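Local atomic coordinates of pyoverdine synthetase F (Pseudomonas aeruginosa PAO1, PDB entry 6CUL), a protein that is a pyoverdine synthetase protein with an alpha/beta fold, built round a mixed, mostly parallel sheet flanked by helices. Residues L6-S11 with V144-L149; R31-V36 with E250-N255; V58-D63 with L103-S108; P171-E176 with D236-E241; A219-V224 with P262-G267. All coordinates share one frame; numbering follows the deposited sequence.

Contacts 1, 3, 4 and 5 all reach the same mixed sheet. Contacts 1 and 3 share neighbouring strands 6-9 and 55-60. Their centres are about 10 Å apart, and S11 OG lies 2.6 Å from D61 OD1. Contacts 4 and 5 sit toward the other end of the sheet, centres also about 10 Å apart, and D236 OD1 comes within 2.8 Å of S220 OG. Contact 2 lies at the surface and shares helix 248-271 with contact 5. Its V36 touches Y8 and D146 of contact 1. The ligand N-(4-{[(2-amino-4-oxo-1,4-dihydroquinazolin-6-yl)methyl]amino}benzene-1-carbonyl)-D-glutamic acid (FGD) is about 10 Å from the side chains of R252 and L149, and about 11 Å from that of D62.

Contact 1 of 5, residues L6-S11 with V144-L149; sequences LAYIWS and VLDGLL
V144 is bonded through its N and its O to the residues on either side of Y8. V144 N donates to A7 O at 2.9 Å, and V144 O accepts from I9 N at 2.9 Å. D146 N continues the ladder to I9 O at 3.0 Å. Past the strands the pairing runs on in loop. S11 N donates to G147 O at 3.0 Å. S11 OG accepts L149 N at 2.9 Å in an almost straight bond (175°), and it is also hydrogen-bonded to D61 OD1. Y8 OH donates to D146 OD2 at 3.0 Å. It meets the anti side of the carboxylate, 30° out of its plane. On the face that bears I9 and L145 the packing is tight, with I9 CB 3.3 Å from L145 CD2. L148 CD2 rests on I9 CG2, 3.6 Å away. Two central parallel strands paired in this way, with loops leaving side by side at their C-terminal ends, are typical of a Rossmann-like alpha/beta sheet.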
# COMPACT_ATOMS: atom_id res chain seq x y z
N LEU A 6 -3.65 -0.81 -15.89
CA LEU A 6 -3.24 -0.68 -14.51
C LEU A 6 -2.59 -1.88 -13.86
O LEU A 6 -3.11 -2.94 -13.88
CB LEU A 6 -4.49 -0.33 -13.72
CG LEU A 6 -4.22 0.60 -12.56
CD1 LEU A 6 -4.34 2.01 -13.04
CD2 LEU A 6 -5.08 0.32 -11.38
N ALA A 7 -1.49 -1.61 -13.20
CA ALA A 7 -0.62 -2.59 -12.54
C ALA A 7 -0.53 -2.33 -11.07
O ALA A 7 -0.41 -1.24 -10.66
CB ALA A 7 0.75 -2.61 -13.15
N TYR A 8 -0.63 -3.33 -10.27
CA TYR A 8 -0.62 -3.13 -8.86
C TYR A 8 0.58 -3.83 -8.15
O TYR A 8 0.97 -4.87 -8.51
CB TYR A 8 -1.98 -3.61 -8.35
CG TYR A 8 -2.36 -3.32 -6.93
CD1 TYR A 8 -1.80 -3.99 -5.90
CD2 TYR A 8 -3.31 -2.41 -6.65
CE1 TYR A 8 -2.14 -3.76 -4.63
CE2 TYR A 8 -3.68 -2.17 -5.37
CZ TYR A 8 -3.09 -2.85 -4.35
OH TYR A 8 -3.46 -2.63 -3.07
N ILE A 9 1.17 -3.16 -7.19
CA ILE A 9 2.30 -3.71 -6.46
C ILE A 9 2.21 -3.62 -4.94
O ILE A 9 1.97 -2.58 -4.43
CB ILE A 9 3.65 -3.06 -6.87
CG1 ILE A 9 3.81 -2.96 -8.36
CG2 ILE A 9 4.81 -3.82 -6.28
CD1 ILE A 9 5.05 -2.25 -8.79
N TRP A 10 2.41 -4.71 -4.24
CA TRP A 10 2.43 -4.70 -2.82
C TRP A 10 3.29 -5.83 -2.18
O TRP A 10 3.36 -6.91 -2.65
CB TRP A 10 1.03 -4.72 -2.32
CG TRP A 10 0.34 -5.97 -2.56
CD1 TRP A 10 0.67 -6.92 -3.43
CD2 TRP A 10 -0.85 -6.39 -1.94
NE1 TRP A 10 -0.21 -7.90 -3.39
CE2 TRP A 10 -1.17 -7.61 -2.48
CE3 TRP A 10 -1.71 -5.83 -1.01
CZ2 TRP A 10 -2.24 -8.27 -2.10
CZ3 TRP A 10 -2.76 -6.50 -0.65
CH2 TRP A 10 -3.03 -7.70 -1.18
N SER A 11 3.90 -5.56 -1.08
CA SER A 11 4.65 -6.55 -0.43
C SER A 11 3.65 -7.33 0.37
O SER A 11 3.15 -6.79 1.28
CB SER A 11 5.59 -5.90 0.56
OG SER A 11 6.67 -5.27 -0.01
N VAL A 144 0.12 1.29 -9.36
CA VAL A 144 -0.22 1.69 -8.01
C VAL A 144 0.61 0.87 -7.07
O VAL A 144 0.84 -0.24 -7.29
CB VAL A 144 -1.69 1.41 -7.65
CG1 VAL A 144 -2.06 1.99 -6.31
CG2 VAL A 144 -2.66 1.89 -8.73
N LEU A 145 1.07 1.49 -6.03
CA LEU A 145 1.81 0.83 -5.05
C LEU A 145 0.98 0.93 -3.80
O LEU A 145 0.49 1.97 -3.52
CB LEU A 145 3.16 1.52 -4.85
CG LEU A 145 4.03 1.60 -6.10
CD1 LEU A 145 5.38 2.25 -5.92
CD2 LEU A 145 4.22 0.22 -6.66
N ASP A 146 0.74 -0.18 -3.13
CA ASP A 146 0.13 -0.19 -1.84
C ASP A 146 1.05 -1.00 -0.93
O ASP A 146 1.03 -2.22 -0.95
CB ASP A 146 -1.18 -0.89 -1.86
CG ASP A 146 -1.53 -1.48 -0.52
OD1 ASP A 146 -1.35 -0.89 0.50
OD2 ASP A 146 -2.00 -2.59 -0.50
N GLY A 147 1.77 -0.38 -0.05
CA GLY A 147 2.65 -1.14 0.81
C GLY A 147 3.75 -1.99 0.21
O GLY A 147 3.93 -3.09 0.62
N LEU A 148 4.42 -1.49 -0.80
CA LEU A 148 5.56 -2.20 -1.35
C LEU A 148 6.75 -1.66 -0.55
O LEU A 148 7.04 -0.51 -0.61
CB LEU A 148 5.73 -1.93 -2.82
CG LEU A 148 7.14 -2.20 -3.31
CD1 LEU A 148 7.55 -3.64 -3.17
CD2 LEU A 148 7.34 -1.76 -4.72
N LEU A 149 7.44 -2.53 0.16
CA LEU A 149 8.50 -2.20 1.08
C LEU A 149 9.85 -1.72 0.51
O LEU A 149 10.63 -1.16 1.20
CB LEU A 149 8.67 -3.34 2.09
CG LEU A 149 7.49 -3.96 2.81
CD1 LEU A 149 7.86 -4.95 3.84
CD2 LEU A 149 6.67 -2.91 3.44

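Contact 2 of 5, residues R31-V36 with E250-N255; sequences RYMKSV and ELRWNN
Y32 and W253 make the hydrogen bond of this contact. W253 NE1 donates to Y32 O at 3.1 Å, with an angle of 150° at the hydrogen. The oxygen lies close to the indole plane, while the donor stands well above the carbonyl plane of Y32. W253 CG is anti to the backbone N (chi1 -165°), on the side of the helix that faces R31 and Y32. The second kind of interaction is CH-pi. R31 CB sits over one face of the indole, 3.7 Å from the centroid of its five-membered ring. R31 CG is modelled too near W253 CE2 and CZ2, so its exact place is doubtful. Farther out, the R31 guanidinium turns an edge to the indole, the two planes 78° apart. The third is a Met-aromatic contact. M33, modelled as selenomethionine, brings SE obliquely to W253 CD1 at 4.0 Å. Its chain bends, and CE ends 3.7 Å from R252 NH2, where the two side chains cross at about a right angle. In the fold, R31 and Y32 belong to the second strand of the two-stranded sheet 23-26/29-32, and Y26 of its first strand meets the W253 ring. Helix 36-46 starts just after S35, whose OG caps E38 N, while on helix 248-271 L251 packs on helix 187-195.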
# COMPACT_ATOMS: atom_id res chain seq x y z
N ARG A 31 -14.58 -6.02 12.61
CA ARG A 31 -14.74 -5.40 11.35
C ARG A 31 -13.79 -6.22 10.46
O ARG A 31 -12.76 -6.62 10.85
CB ARG A 31 -14.23 -3.96 11.42
CG ARG A 31 -15.15 -2.85 10.99
CD ARG A 31 -16.33 -2.72 11.90
NE ARG A 31 -17.18 -1.56 11.76
CZ ARG A 31 -18.23 -1.36 12.53
NH1 ARG A 31 -18.50 -2.17 13.49
NH2 ARG A 31 -19.02 -0.35 12.35
N TYR A 32 -14.15 -6.41 9.23
CA TYR A 32 -13.31 -7.11 8.30
C TYR A 32 -12.26 -6.17 7.72
O TYR A 32 -12.59 -5.20 7.15
CB TYR A 32 -14.17 -7.71 7.20
CG TYR A 32 -13.40 -8.31 6.07
CD1 TYR A 32 -12.88 -9.58 6.15
CD2 TYR A 32 -13.22 -7.61 4.95
CE1 TYR A 32 -12.19 -10.10 5.13
CE2 TYR A 32 -12.53 -8.13 3.94
CZ TYR A 32 -12.03 -9.38 4.02
OH TYR A 32 -11.35 -9.77 2.95
N MSE A 33 -10.99 -6.48 7.89
CA MSE A 33 -9.92 -5.61 7.42
C MSE A 33 -9.69 -5.85 5.98
O MSE A 33 -8.88 -6.66 5.62
CB MSE A 33 -8.63 -5.88 8.17
CG MSE A 33 -7.47 -4.94 7.94
SE MSE A 33 -7.79 -3.07 8.24
CE MSE A 33 -7.31 -2.94 10.06
N LYS A 34 -10.45 -5.17 5.15
CA LYS A 34 -10.40 -5.33 3.74
C LYS A 34 -9.13 -4.73 3.23
O LYS A 34 -8.70 -3.77 3.74
CB LYS A 34 -11.59 -4.62 3.12
CG LYS A 34 -11.82 -4.81 1.66
CD LYS A 34 -12.79 -3.81 1.15
CE LYS A 34 -14.23 -4.21 1.34
NZ LYS A 34 -15.25 -3.30 0.79
N SER A 35 -8.54 -5.35 2.24
CA SER A 35 -7.37 -4.84 1.64
C SER A 35 -7.61 -3.73 0.67
O SER A 35 -8.68 -3.48 0.26
CB SER A 35 -6.61 -5.93 0.95
OG SER A 35 -7.18 -6.31 -0.20
N VAL A 36 -6.56 -3.02 0.37
CA VAL A 36 -6.60 -1.98 -0.62
C VAL A 36 -6.94 -2.54 -1.98
O VAL A 36 -7.64 -1.92 -2.68
CB VAL A 36 -5.30 -1.24 -0.69
CG1 VAL A 36 -5.33 -0.24 -1.79
CG2 VAL A 36 -5.05 -0.56 0.60
N GLU A 250 -8.37 0.17 14.94
CA GLU A 250 -9.45 1.08 14.60
C GLU A 250 -9.04 2.23 13.68
O GLU A 250 -9.73 2.57 12.82
CB GLU A 250 -10.11 1.63 15.83
CG GLU A 250 -10.94 0.67 16.61
CD GLU A 250 -10.77 0.79 18.08
OE1 GLU A 250 -9.97 1.56 18.48
OE2 GLU A 250 -11.42 0.11 18.81
N LEU A 251 -7.92 2.84 13.93
CA LEU A 251 -7.45 3.91 13.07
C LEU A 251 -7.14 3.45 11.64
O LEU A 251 -7.53 4.09 10.74
CB LEU A 251 -6.27 4.63 13.68
CG LEU A 251 -5.76 5.87 12.97
CD1 LEU A 251 -6.89 6.70 12.43
CD2 LEU A 251 -4.96 6.71 13.90
N ARG A 252 -6.49 2.32 11.48
CA ARG A 252 -6.18 1.80 10.18
C ARG A 252 -7.41 1.53 9.38
O ARG A 252 -7.47 1.91 8.30
CB ARG A 252 -5.41 0.48 10.26
CG ARG A 252 -3.96 0.58 10.66
CD ARG A 252 -3.08 -0.64 10.33
NE ARG A 252 -3.69 -1.91 10.39
CZ ARG A 252 -3.29 -2.87 11.16
NH1 ARG A 252 -2.27 -2.74 11.93
NH2 ARG A 252 -3.91 -3.99 11.12
N TRP A 253 -8.37 0.85 9.98
CA TRP A 253 -9.60 0.56 9.33
C TRP A 253 -10.31 1.88 8.99
O TRP A 253 -10.56 2.09 7.90
CB TRP A 253 -10.46 -0.33 10.26
CG TRP A 253 -11.62 -1.02 9.63
CD1 TRP A 253 -11.65 -2.26 9.14
CD2 TRP A 253 -12.90 -0.49 9.43
NE1 TRP A 253 -12.84 -2.53 8.65
CE2 TRP A 253 -13.65 -1.45 8.82
CE3 TRP A 253 -13.50 0.73 9.72
CZ2 TRP A 253 -14.96 -1.24 8.47
CZ3 TRP A 253 -14.75 0.94 9.37
CH2 TRP A 253 -15.49 -0.04 8.75
N ASN A 254 -10.49 2.77 9.89
CA ASN A 254 -11.15 3.97 9.52
C ASN A 254 -10.48 4.81 8.42
O ASN A 254 -11.13 5.32 7.58
CB ASN A 254 -11.33 4.79 10.74
CG ASN A 254 -12.36 4.23 11.64
OD1 ASN A 254 -13.06 3.35 11.31
ND2 ASN A 254 -12.44 4.77 12.79
N ASN A 255 -9.18 4.98 8.47
CA ASN A 255 -8.52 5.67 7.41
C ASN A 255 -8.63 4.88 6.10
O ASN A 255 -8.77 5.46 5.10
CB ASN A 255 -7.10 6.03 7.76
CG ASN A 255 -6.61 7.20 6.99
OD1 ASN A 255 -7.29 8.18 6.85
ND2 ASN A 255 -5.45 7.09 6.46

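Contact 3 of 5, residues V58-D63 with L103-S108; sequences VIYDDD and LLSVPS
S105 lies over one face of the Y60 ring, with S105 OG nearest the rim at Y60 CZ, 3.5 Å away. S105 CB is 3.5 Å from Y60 CE1. The edge of this ring meets D62 CG, close to the ring plane. The other flat group is the D61 carboxylate. S108 OG donates to D61 OD2 at 2.7 Å, on its anti side and 17° out of its plane, while D61 OD1 is taken by S11 and R13. Backbone bonds join the parallel strands. L104 N donates to V58 O at 3.0 Å, and Y60 N to L104 O at 2.7 Å. Y60 O receives two weak bonds, from V106 N and from S105 OG. Beyond the strands, S108 N donates to D61 O at 3.2 Å. I59 packs on the face away from Y60: I59 CG1 is 3.8 Å from L104 CB, and I59 CG2 is 4.0 Å from V106 CG2. D63 OD2 accepts from E65 N and forms a salt bridge with R112, a residue of the FGD pocket. Strand 103-105 is an outermost strand of the sheet, and strand 55-60 separates it from strand 6-9. The N-to-C directions of segments 58-60 and 103-105 are 35° apart. Helix 118-136 packs against I59 and V106 through L135, F127 and L131.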
# COMPACT_ATOMS: atom_id res chain seq x y z
N VAL A 58 -0.76 -8.17 -10.63
CA VAL A 58 -0.71 -7.88 -9.20
C VAL A 58 0.61 -8.42 -8.66
O VAL A 58 0.68 -9.48 -8.13
CB VAL A 58 -1.91 -8.50 -8.40
CG1 VAL A 58 -1.77 -8.20 -6.94
CG2 VAL A 58 -3.25 -7.98 -8.88
N ILE A 59 1.64 -7.65 -8.84
CA ILE A 59 2.96 -7.94 -8.43
C ILE A 59 3.21 -7.85 -6.91
O ILE A 59 2.67 -7.08 -6.24
CB ILE A 59 3.91 -7.03 -9.23
CG1 ILE A 59 3.56 -7.07 -10.73
CG2 ILE A 59 5.35 -7.42 -9.04
CD1 ILE A 59 3.93 -5.88 -11.52
N TYR A 60 4.00 -8.74 -6.40
CA TYR A 60 4.33 -8.75 -5.01
C TYR A 60 5.82 -9.06 -4.94
O TYR A 60 6.29 -9.82 -5.70
CB TYR A 60 3.41 -9.70 -4.25
CG TYR A 60 3.80 -11.08 -4.31
CD1 TYR A 60 3.49 -11.88 -5.36
CD2 TYR A 60 4.53 -11.58 -3.32
CE1 TYR A 60 3.93 -13.17 -5.36
CE2 TYR A 60 4.96 -12.86 -3.30
CZ TYR A 60 4.65 -13.64 -4.31
OH TYR A 60 5.13 -14.86 -4.19
N ASP A 61 6.55 -8.46 -4.06
CA ASP A 61 7.94 -8.71 -4.01
C ASP A 61 8.51 -9.71 -3.03
O ASP A 61 9.67 -9.89 -3.03
CB ASP A 61 8.64 -7.42 -3.74
CG ASP A 61 8.70 -7.10 -2.32
OD1 ASP A 61 7.72 -7.05 -1.66
OD2 ASP A 61 9.75 -6.86 -1.86
N ASP A 62 7.71 -10.38 -2.25
CA ASP A 62 8.24 -11.23 -1.24
C ASP A 62 8.99 -12.43 -1.75
O ASP A 62 8.72 -12.88 -2.81
CB ASP A 62 7.13 -11.70 -0.35
CG ASP A 62 6.18 -10.64 -0.01
OD1 ASP A 62 5.48 -10.14 -0.85
OD2 ASP A 62 6.12 -10.32 1.13
N ASP A 63 9.95 -12.93 -1.02
CA ASP A 63 10.56 -14.15 -1.49
C ASP A 63 10.54 -15.28 -0.48
O ASP A 63 10.95 -15.11 0.60
CB ASP A 63 11.96 -13.94 -2.06
CG ASP A 63 12.58 -15.22 -2.53
OD1 ASP A 63 12.28 -15.78 -3.59
OD2 ASP A 63 13.25 -15.75 -1.71
N LEU A 103 -1.52 -12.74 -9.65
CA LEU A 103 -0.38 -12.56 -8.83
C LEU A 103 0.94 -12.79 -9.56
O LEU A 103 1.06 -13.77 -10.27
CB LEU A 103 -0.50 -13.53 -7.69
CG LEU A 103 -1.56 -13.23 -6.66
CD1 LEU A 103 -1.50 -14.22 -5.54
CD2 LEU A 103 -1.37 -11.85 -6.15
N LEU A 104 1.90 -11.90 -9.37
CA LEU A 104 3.24 -11.98 -9.94
C LEU A 104 4.31 -11.71 -8.93
O LEU A 104 4.17 -10.81 -8.15
CB LEU A 104 3.43 -10.90 -10.98
CG LEU A 104 2.76 -11.09 -12.29
CD1 LEU A 104 3.10 -10.00 -13.24
CD2 LEU A 104 3.26 -12.38 -12.82
N SER A 105 5.39 -12.45 -8.94
CA SER A 105 6.43 -12.15 -8.03
C SER A 105 7.60 -11.66 -8.80
O SER A 105 8.02 -12.33 -9.71
CB SER A 105 6.87 -13.34 -7.22
OG SER A 105 7.60 -12.92 -6.09
N VAL A 106 8.14 -10.52 -8.41
CA VAL A 106 9.34 -9.97 -8.97
C VAL A 106 10.13 -9.85 -7.67
O VAL A 106 10.33 -8.79 -7.18
CB VAL A 106 9.16 -8.66 -9.67
CG1 VAL A 106 10.46 -7.92 -9.78
CG2 VAL A 106 8.57 -8.85 -11.00
N PRO A 107 10.62 -10.97 -7.15
CA PRO A 107 11.23 -10.94 -5.84
C PRO A 107 12.48 -10.10 -5.62
O PRO A 107 13.37 -10.22 -6.34
CB PRO A 107 11.54 -12.40 -5.58
CG PRO A 107 10.76 -13.15 -6.57
CD PRO A 107 10.67 -12.29 -7.75
N SER A 108 12.47 -9.29 -4.56
CA SER A 108 13.60 -8.51 -4.13
C SER A 108 14.49 -9.34 -3.27
O SER A 108 14.69 -9.07 -2.13
CB SER A 108 13.20 -7.27 -3.34
OG SER A 108 12.30 -7.48 -2.33

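Contact 4 of 5, residues P171-E176 with D236-E241; sequences PGVTRE and DVLKTE
V173 is the first residue of the loop to touch the strand. Its CG1 lies 3.4 Å from D236 OD2, and its CG2 is 4.0 Å from L238 CD1. The valine crosses both side chains at about a right angle. R175 follows and meets D236 tip to tip. Its chain is extended from CG to NE, which brings NE to the carboxylate. D236 OD2 sits over one face of the guanidinium, 3.6 Å from R175 NE, with the two planes 77° apart. This salt bridge is long and the oxygen lies well out of the guanidinium plane, so the attraction is probably electrostatic and without a directed bond. The other oxygen, D236 OD1, is bonded to S220 OG. The loop follows strand 166-170 and lies against 233-241, an outermost strand of the sheet. Strand 216-223 runs between those two, while V237 turns to helix 248-271 at S259 and A263.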
# COMPACT_ATOMS: atom_id res chain seq x y z
N PRO A 171 -1.10 6.36 3.62
CA PRO A 171 -2.01 6.58 4.72
C PRO A 171 -1.73 7.76 5.63
O PRO A 171 -1.46 7.65 6.75
CB PRO A 171 -1.91 5.30 5.48
CG PRO A 171 -0.60 4.85 5.25
CD PRO A 171 -0.12 5.38 3.98
N GLY A 172 -1.90 8.90 5.01
CA GLY A 172 -1.78 10.21 5.56
C GLY A 172 -1.49 11.23 4.51
O GLY A 172 -0.98 10.95 3.50
N VAL A 173 -1.77 12.47 4.85
CA VAL A 173 -1.58 13.58 3.96
C VAL A 173 -0.12 13.75 3.73
O VAL A 173 0.66 13.41 4.55
CB VAL A 173 -2.30 14.82 4.50
CG1 VAL A 173 -2.09 16.06 3.71
CG2 VAL A 173 -3.74 14.59 4.54
N THR A 174 0.27 14.14 2.58
CA THR A 174 1.65 14.35 2.36
C THR A 174 2.05 15.74 1.90
O THR A 174 2.97 15.85 1.19
CB THR A 174 2.15 13.36 1.37
OG1 THR A 174 1.61 13.64 0.10
CG2 THR A 174 1.77 12.01 1.80
N ARG A 175 1.34 16.78 2.25
CA ARG A 175 1.63 18.11 1.74
C ARG A 175 2.59 18.79 2.65
O ARG A 175 2.35 18.79 3.83
CB ARG A 175 0.36 18.91 1.65
CG ARG A 175 -0.55 18.52 0.53
CD ARG A 175 -1.93 19.10 0.66
NE ARG A 175 -2.56 18.94 -0.62
CZ ARG A 175 -3.82 19.15 -0.89
NH1 ARG A 175 -4.63 19.50 0.05
NH2 ARG A 175 -4.26 18.95 -2.08
N GLU A 176 3.56 19.50 2.11
CA GLU A 176 4.57 20.03 3.01
C GLU A 176 4.05 20.90 4.10
O GLU A 176 4.34 20.64 5.23
CB GLU A 176 5.70 20.72 2.27
CG GLU A 176 5.40 21.91 1.39
CD GLU A 176 6.66 22.57 0.97
OE1 GLU A 176 7.14 23.43 1.71
OE2 GLU A 176 7.18 22.24 -0.08
N ASP A 236 -5.96 14.12 -2.82
CA ASP A 236 -5.92 13.99 -1.40
C ASP A 236 -7.24 13.97 -0.66
O ASP A 236 -8.10 14.68 -1.01
CB ASP A 236 -5.14 15.16 -0.89
CG ASP A 236 -4.19 14.79 0.12
OD1 ASP A 236 -4.02 13.61 0.37
OD2 ASP A 236 -3.57 15.69 0.66
N VAL A 237 -7.33 13.15 0.37
CA VAL A 237 -8.50 13.03 1.21
C VAL A 237 -8.09 13.08 2.68
O VAL A 237 -7.09 12.62 3.00
CB VAL A 237 -9.35 11.78 0.90
CG1 VAL A 237 -10.60 11.65 1.76
CG2 VAL A 237 -9.80 11.82 -0.51
N LEU A 238 -8.92 13.68 3.48
CA LEU A 238 -8.69 13.83 4.86
C LEU A 238 -9.96 13.76 5.58
O LEU A 238 -10.43 14.72 6.04
CB LEU A 238 -8.01 15.16 5.11
CG LEU A 238 -7.70 15.53 6.53
CD1 LEU A 238 -6.76 14.58 7.21
CD2 LEU A 238 -7.23 16.96 6.67
N LYS A 239 -10.52 12.61 5.68
CA LYS A 239 -11.78 12.41 6.34
C LYS A 239 -11.84 11.45 7.54
O LYS A 239 -12.86 10.94 7.86
CB LYS A 239 -12.76 11.98 5.28
CG LYS A 239 -12.91 13.00 4.23
CD LYS A 239 -14.01 12.71 3.32
CE LYS A 239 -14.20 13.81 2.32
NZ LYS A 239 -13.23 13.91 1.23
N THR A 240 -10.74 11.20 8.20
CA THR A 240 -10.71 10.26 9.27
C THR A 240 -10.56 10.93 10.63
O THR A 240 -9.51 11.37 10.96
CB THR A 240 -9.58 9.28 9.04
OG1 THR A 240 -9.49 8.95 7.68
CG2 THR A 240 -9.84 8.06 9.79
N GLU A 241 -11.64 11.03 11.40
CA GLU A 241 -11.58 11.64 12.71
C GLU A 241 -10.81 10.70 13.58
O GLU A 241 -10.87 9.52 13.41
CB GLU A 241 -12.96 11.93 13.27
CG GLU A 241 -13.06 13.17 14.16
CD GLU A 241 -14.28 13.24 15.08
OE1 GLU A 241 -14.30 12.63 16.13
OE2 GLU A 241 -15.20 13.99 14.81

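Contact 5 of 5, residues A219-V224 with P262-G267; sequences ASFHYV and PALHEG
F221 reaches from the strand onto L264 and G267 of the helix in a buried, apolar contact. Its CB starts the path, 4.1 Å from A263 O. From CG the two edges of the ring diverge. On one, F221 CD1 and then CE1 approach L264 CD1, and CE1 is the nearer at 3.8 Å. On the other, F221 CD2 comes to G267 CA at 3.6 Å, and CE2 lies 3.7 Å from G267 C. At the tip, F221 CZ is 4.4 Å from L264 CD1. The ring meets these partners obliquely. G267 has no CB, and F221 CD2 and CE2 come up against its backbone. One turn earlier, A263 CB touches A219 O at 3.5 Å and lies near A219 CB. Small residues here are consistent with the close approach, 7.5 Å between the axes of segments 219-223 and 262-267, whose directions are 37° apart. Beyond the two segments, L268 and L271 of the same helix and M167 and F234 of neighbouring strands touch F221 too. No hydrogen bond joins the strand to the helix in this contact. A263 O, which faces F221 CB, already accepts G267 N within the helix at 2.9 Å. The grip therefore rests on van der Waals contact and the burial of apolar groups. It depends on the fit of one aromatic ring against leucine and glycine, with alanine against alanine beside it, not on directed polar bonds.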
# COMPACT_ATOMS: atom_id res chain seq x y z
N ALA A 219 -5.49 10.08 3.50
CA ALA A 219 -4.69 9.30 2.63
C ALA A 219 -4.27 10.02 1.36
O ALA A 219 -5.09 10.65 0.75
CB ALA A 219 -5.43 8.07 2.27
N SER A 220 -3.02 9.86 0.94
CA SER A 220 -2.52 10.50 -0.27
C SER A 220 -2.21 9.65 -1.50
O SER A 220 -1.56 8.67 -1.38
CB SER A 220 -1.25 11.21 -0.01
OG SER A 220 -1.55 12.40 0.60
N PHE A 221 -2.72 10.06 -2.65
CA PHE A 221 -2.46 9.42 -3.92
C PHE A 221 -1.47 10.34 -4.62
O PHE A 221 -1.85 11.22 -5.30
CB PHE A 221 -3.73 9.26 -4.71
CG PHE A 221 -3.60 8.39 -5.89
CD1 PHE A 221 -3.23 7.07 -5.77
CD2 PHE A 221 -3.88 8.86 -7.14
CE1 PHE A 221 -3.11 6.26 -6.85
CE2 PHE A 221 -3.78 8.04 -8.23
CZ PHE A 221 -3.38 6.74 -8.08
N HIS A 222 -0.20 10.04 -4.54
CA HIS A 222 0.84 10.91 -5.04
C HIS A 222 1.83 10.31 -6.00
O HIS A 222 1.92 9.17 -6.15
CB HIS A 222 1.61 11.45 -3.83
CG HIS A 222 2.31 10.40 -3.03
ND1 HIS A 222 3.63 10.09 -3.21
CD2 HIS A 222 1.87 9.58 -2.06
CE1 HIS A 222 3.96 9.13 -2.39
NE2 HIS A 222 2.91 8.79 -1.69
N TYR A 223 2.56 11.15 -6.69
CA TYR A 223 3.57 10.67 -7.58
C TYR A 223 4.77 10.17 -6.81
O TYR A 223 5.00 10.52 -5.71
CB TYR A 223 4.00 11.74 -8.52
CG TYR A 223 3.06 12.08 -9.60
CD1 TYR A 223 3.06 11.40 -10.74
CD2 TYR A 223 2.22 13.15 -9.50
CE1 TYR A 223 2.24 11.71 -11.75
CE2 TYR A 223 1.37 13.48 -10.52
CZ TYR A 223 1.40 12.76 -11.64
OH TYR A 223 0.59 13.08 -12.66
N VAL A 224 5.53 9.29 -7.42
CA VAL A 224 6.56 8.59 -6.68
C VAL A 224 7.92 9.25 -6.81
O VAL A 224 8.69 9.19 -5.93
CB VAL A 224 6.48 7.07 -6.97
CG1 VAL A 224 7.65 6.28 -6.48
CG2 VAL A 224 5.24 6.53 -6.30
N PRO A 262 -11.29 5.98 -0.81
CA PRO A 262 -11.74 7.09 -1.63
C PRO A 262 -10.63 7.82 -2.35
O PRO A 262 -10.77 8.11 -3.50
CB PRO A 262 -12.44 8.00 -0.65
CG PRO A 262 -12.76 7.14 0.49
CD PRO A 262 -11.70 6.14 0.58
N ALA A 263 -9.54 8.07 -1.70
CA ALA A 263 -8.50 8.74 -2.37
C ALA A 263 -7.97 7.93 -3.52
O ALA A 263 -7.73 8.47 -4.53
CB ALA A 263 -7.40 9.14 -1.41
N LEU A 264 -7.77 6.65 -3.36
CA LEU A 264 -7.27 5.90 -4.43
C LEU A 264 -8.24 5.89 -5.60
O LEU A 264 -7.81 6.00 -6.67
CB LEU A 264 -6.91 4.50 -3.99
CG LEU A 264 -6.76 3.42 -5.02
CD1 LEU A 264 -5.55 3.58 -5.88
CD2 LEU A 264 -6.87 2.10 -4.34
N HIS A 265 -9.51 5.69 -5.39
CA HIS A 265 -10.45 5.73 -6.49
C HIS A 265 -10.65 7.12 -7.13
O HIS A 265 -10.55 7.25 -8.29
CB HIS A 265 -11.77 5.14 -6.09
CG HIS A 265 -11.66 3.87 -5.30
ND1 HIS A 265 -12.69 3.37 -4.55
CD2 HIS A 265 -10.61 3.07 -5.05
CE1 HIS A 265 -12.29 2.31 -3.91
NE2 HIS A 265 -11.03 2.11 -4.19
N GLU A 266 -10.87 8.14 -6.36
CA GLU A 266 -10.99 9.45 -6.92
C GLU A 266 -9.72 9.85 -7.62
O GLU A 266 -9.82 10.40 -8.63
CB GLU A 266 -11.32 10.50 -5.89
CG GLU A 266 -12.78 10.60 -5.53
CD GLU A 266 -13.08 11.78 -4.66
OE1 GLU A 266 -12.42 12.02 -3.66
OE2 GLU A 266 -14.00 12.48 -5.02
N GLY A 267 -8.57 9.52 -7.06
CA GLY A 267 -7.34 9.80 -7.70
C GLY A 267 -7.21 9.09 -9.05
O GLY A 267 -6.77 9.69 -9.95